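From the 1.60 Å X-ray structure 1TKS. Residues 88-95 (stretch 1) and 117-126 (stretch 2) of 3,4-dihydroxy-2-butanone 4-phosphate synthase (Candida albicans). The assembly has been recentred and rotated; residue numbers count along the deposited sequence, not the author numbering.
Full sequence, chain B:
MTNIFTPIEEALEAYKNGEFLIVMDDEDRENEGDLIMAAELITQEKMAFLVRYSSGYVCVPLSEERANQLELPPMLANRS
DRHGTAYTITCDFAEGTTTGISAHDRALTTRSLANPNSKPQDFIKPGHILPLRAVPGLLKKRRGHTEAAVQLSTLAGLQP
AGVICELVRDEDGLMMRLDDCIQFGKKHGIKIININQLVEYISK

Stretch 1 88-95: TITCDFAE
Stretch 2, residues 117-126: NSKPQDFIKP

Residues 88-95 and 117-126 belong to one chain and lie side by side as a short antiparallel pair. Contact between them buries 572 Å², both sides summed. Phe93, Ile124 and Phe123 have the largest covered areas.

The register is set by two beta bridges. Asp92 faces Ile124 as the hydrogen-bonded pair, with CA atoms 5.2 Å apart. Phe93 faces Phe123 as the non-hydrogen-bonded pair, with CA atoms 4.5 Å apart. Cys91 then lies beside Lys125 and Thr90 beside Pro126, at CA-CA distances of 4.6 and 4.8 Å. Stretch 1 is extended at 91-93, with phi/psi of -159/162, -135/140 and -75/127. At Ala94 it turns to -61/-65. In stretch 2 a 3-10 segment covers 120-122, and the extended residues Phe123 (-114/149) and Ile124 (-103/134) follow. The chain turns a corner at Lys125 and Pro126, and the peptide bond before Pro126 is cis.

Three backbone hydrogen bonds join the stretches. Asp92 N donates to Ile124 O at 2.9 Å, and Ile124 N donates to Asp92 O at 2.7 Å, nearly straight at 176°. Ala94 N donates to Asp122 O at 2.9 Å. That carbonyl also accepts from a water, 2.9 Å from Asp122 O; the same water accepts from Glu95 N at 3.0 Å. CA-H...O contacts supplement the ladder: Cys91 CA lies 3.1 Å from Ile124 O, and Phe123 CA 3.3 Å from Asp92 O. Further along, Pro126 CA is 3.4 Å from Thr90 O.

Phe93 and Phe123 project from the same face of the sheet. Phe93 has chi1 t (-173°) and chi2 64°; Phe123 has chi1 m (-57°) and chi2 81°. The edge of Phe93 points at the face of Phe123. The centroids are 5.3 Å apart and the planes meet at 68°. Phe93 CD1 comes within 3.7 Å of Phe123 CE2. This arrangement brings the slightly positive ring-edge hydrogens toward the electron-rich ring face. Phe93 CE1 also packs 3.6 Å from Asp122 CB. Cys91, chi1 p (69°), places SG 4.1 Å from Phe123 CD2, an oblique sulfur-aromatic approach.

Asp92 and Ile124 point to the other face. Ile124 has chi1 m and chi2 t. Its CG1 lies 3.8 Å from Ala94 CB, a small apolar contact next to the backbone pairing. Asp92 has chi1 m (-77°).

Beyond the bridges, Lys125 has chi values m, t, m, t. Its CG lies 3.5 Å from Thr90 O and 3.9 Å from Cys91 CB, so the aliphatic start of the chain packs on stretch 1. The end leads away, and NZ is hydrogen-bonded elsewhere in the structure. Thr90, chi1 p, puts OG1 3.3 Å from Pro126 CB.

Within stretch 2, Lys119 N donates to Asp122 OD1 at 2.8 Å, and Asp122 N donates to Lys119 O at 2.9 Å. These bonds brace the turn that leads into Phe123.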

# COMPACT_ATOMS: atom_id res chain seq x y z
N THR B 88 9.08 9.48 -3.68
CA THR B 88 9.35 10.70 -2.93
C THR B 88 8.86 10.37 -1.53
O THR B 88 8.30 9.29 -1.30
CB THR B 88 8.53 11.92 -3.42
OG1 THR B 88 7.17 11.80 -3.00
CG2 THR B 88 8.57 12.01 -4.93
N ILE B 89 9.08 11.27 -0.58
CA ILE B 89 8.61 11.06 0.78
C ILE B 89 7.09 10.96 0.66
O ILE B 89 6.49 11.65 -0.16
CB ILE B 89 8.98 12.24 1.68
CG1 ILE B 89 10.48 12.52 1.55
CG2 ILE B 89 8.61 11.95 3.13
CD1 ILE B 89 10.92 13.82 2.19
N THR B 90 6.47 10.09 1.45
CA THR B 90 5.02 9.93 1.38
C THR B 90 4.32 11.14 1.98
O THR B 90 4.95 11.94 2.68
CB THR B 90 4.58 8.67 2.13
OG1 THR B 90 5.04 8.73 3.48
CG2 THR B 90 5.14 7.43 1.45
N CYS B 91 3.02 11.27 1.73
CA CYS B 91 2.28 12.42 2.24
C CYS B 91 0.77 12.21 2.32
O CYS B 91 0.21 11.30 1.70
CB CYS B 91 2.55 13.64 1.35
SG CYS B 91 1.83 13.47 -0.31
N ASP B 92 0.14 13.07 3.11
CA ASP B 92 -1.31 13.11 3.32
C ASP B 92 -1.71 14.58 3.24
O ASP B 92 -0.99 15.44 3.75
CB ASP B 92 -1.69 12.62 4.72
CG ASP B 92 -1.64 11.12 4.87
OD1 ASP B 92 -1.44 10.67 6.01
OD2 ASP B 92 -1.82 10.40 3.87
N PHE B 93 -2.83 14.86 2.60
CA PHE B 93 -3.31 16.24 2.53
C PHE B 93 -3.85 16.47 3.94
O PHE B 93 -4.67 15.69 4.43
CB PHE B 93 -4.44 16.37 1.52
CG PHE B 93 -4.87 17.78 1.26
CD1 PHE B 93 -3.99 18.69 0.68
CD2 PHE B 93 -6.16 18.20 1.58
CE1 PHE B 93 -4.39 20.00 0.41
CE2 PHE B 93 -6.57 19.51 1.31
CZ PHE B 93 -5.68 20.41 0.72
N ALA B 94 -3.40 17.54 4.59
CA ALA B 94 -3.80 17.84 5.96
C ALA B 94 -5.29 18.07 6.19
O ALA B 94 -5.94 17.31 6.90
CB ALA B 94 -3.01 19.04 6.47
N GLU B 95 -5.83 19.13 5.60
CA GLU B 95 -7.24 19.46 5.80
C GLU B 95 -8.22 18.55 5.09
O GLU B 95 -8.25 18.45 3.86
CB GLU B 95 -7.48 20.92 5.40
CG GLU B 95 -8.92 21.39 5.55
CD GLU B 95 -9.07 22.88 5.32
OE1 GLU B 95 -8.82 23.66 6.26
OE2 GLU B 95 -9.43 23.28 4.19
N ASN B 117 -3.49 24.81 -7.15
CA ASN B 117 -3.51 25.74 -6.03
C ASN B 117 -2.91 25.16 -4.75
O ASN B 117 -2.70 25.89 -3.78
CB ASN B 117 -4.94 26.21 -5.76
CG ASN B 117 -5.56 26.90 -6.96
OD1 ASN B 117 -4.98 27.84 -7.51
ND2 ASN B 117 -6.74 26.45 -7.37
N SER B 118 -2.63 23.86 -4.74
CA SER B 118 -2.06 23.25 -3.55
C SER B 118 -0.67 23.80 -3.27
O SER B 118 0.09 24.12 -4.18
CB SER B 118 -1.97 21.73 -3.71
OG SER B 118 -3.26 21.16 -3.71
N LYS B 119 -0.36 23.91 -1.98
CA LYS B 119 0.92 24.43 -1.54
C LYS B 119 1.66 23.38 -0.70
O LYS B 119 1.04 22.48 -0.13
CB LYS B 119 0.71 25.69 -0.70
CG LYS B 119 -0.07 26.78 -1.41
CD LYS B 119 -0.23 28.01 -0.54
CE LYS B 119 -1.12 29.05 -1.18
NZ LYS B 119 -0.62 29.49 -2.52
N PRO B 120 2.99 23.49 -0.62
CA PRO B 120 3.80 22.54 0.15
C PRO B 120 3.30 22.34 1.57
O PRO B 120 3.21 21.21 2.05
CB PRO B 120 5.19 23.17 0.11
CG PRO B 120 5.21 23.88 -1.20
CD PRO B 120 3.84 24.53 -1.23
N GLN B 121 2.95 23.44 2.25
CA GLN B 121 2.49 23.37 3.63
C GLN B 121 1.11 22.73 3.81
O GLN B 121 0.67 22.51 4.94
CB GLN B 121 2.50 24.76 4.27
CG GLN B 121 1.54 25.79 3.66
CD GLN B 121 2.13 26.54 2.47
OE1 GLN B 121 1.55 27.52 1.99
NE2 GLN B 121 3.29 26.09 1.99
N ASP B 122 0.44 22.42 2.71
CA ASP B 122 -0.88 21.80 2.76
C ASP B 122 -0.78 20.31 3.04
O ASP B 122 -1.78 19.65 3.32
CB ASP B 122 -1.62 22.02 1.44
CG ASP B 122 -1.92 23.48 1.16
OD1 ASP B 122 -2.33 23.78 0.02
OD2 ASP B 122 -1.74 24.32 2.07
N PHE B 123 0.43 19.76 2.95
CA PHE B 123 0.61 18.32 3.17
C PHE B 123 1.42 17.94 4.39
O PHE B 123 2.32 18.66 4.83
CB PHE B 123 1.25 17.67 1.93
CG PHE B 123 0.48 17.89 0.66
CD1 PHE B 123 0.60 19.08 -0.05
CD2 PHE B 123 -0.39 16.91 0.18
CE1 PHE B 123 -0.13 19.30 -1.22
CE2 PHE B 123 -1.12 17.12 -0.98
CZ PHE B 123 -0.99 18.31 -1.69
N ILE B 124 1.07 16.78 4.94
CA ILE B 124 1.75 16.21 6.10
C ILE B 124 2.64 15.10 5.57
O ILE B 124 2.22 14.29 4.75
CB ILE B 124 0.75 15.60 7.11
CG1 ILE B 124 -0.19 16.69 7.63
CG2 ILE B 124 1.50 14.96 8.27
CD1 ILE B 124 -1.36 16.15 8.43
N LYS B 125 3.88 15.08 6.05
CA LYS B 125 4.86 14.08 5.64
C LYS B 125 5.52 13.50 6.90
O LYS B 125 5.89 14.25 7.80
CB LYS B 125 5.91 14.74 4.74
CG LYS B 125 5.33 15.31 3.45
CD LYS B 125 6.31 16.19 2.70
CE LYS B 125 6.63 17.46 3.47
NZ LYS B 125 7.41 18.42 2.63
N PRO B 126 5.64 12.17 6.98
CA PRO B 126 5.19 11.19 5.97
C PRO B 126 3.68 11.05 5.93
O PRO B 126 2.96 11.64 6.74
CB PRO B 126 5.89 9.91 6.42
CG PRO B 126 5.94 10.06 7.90
CD PRO B 126 6.37 11.50 8.06
O HOH W 1 -4.23 21.06 3.94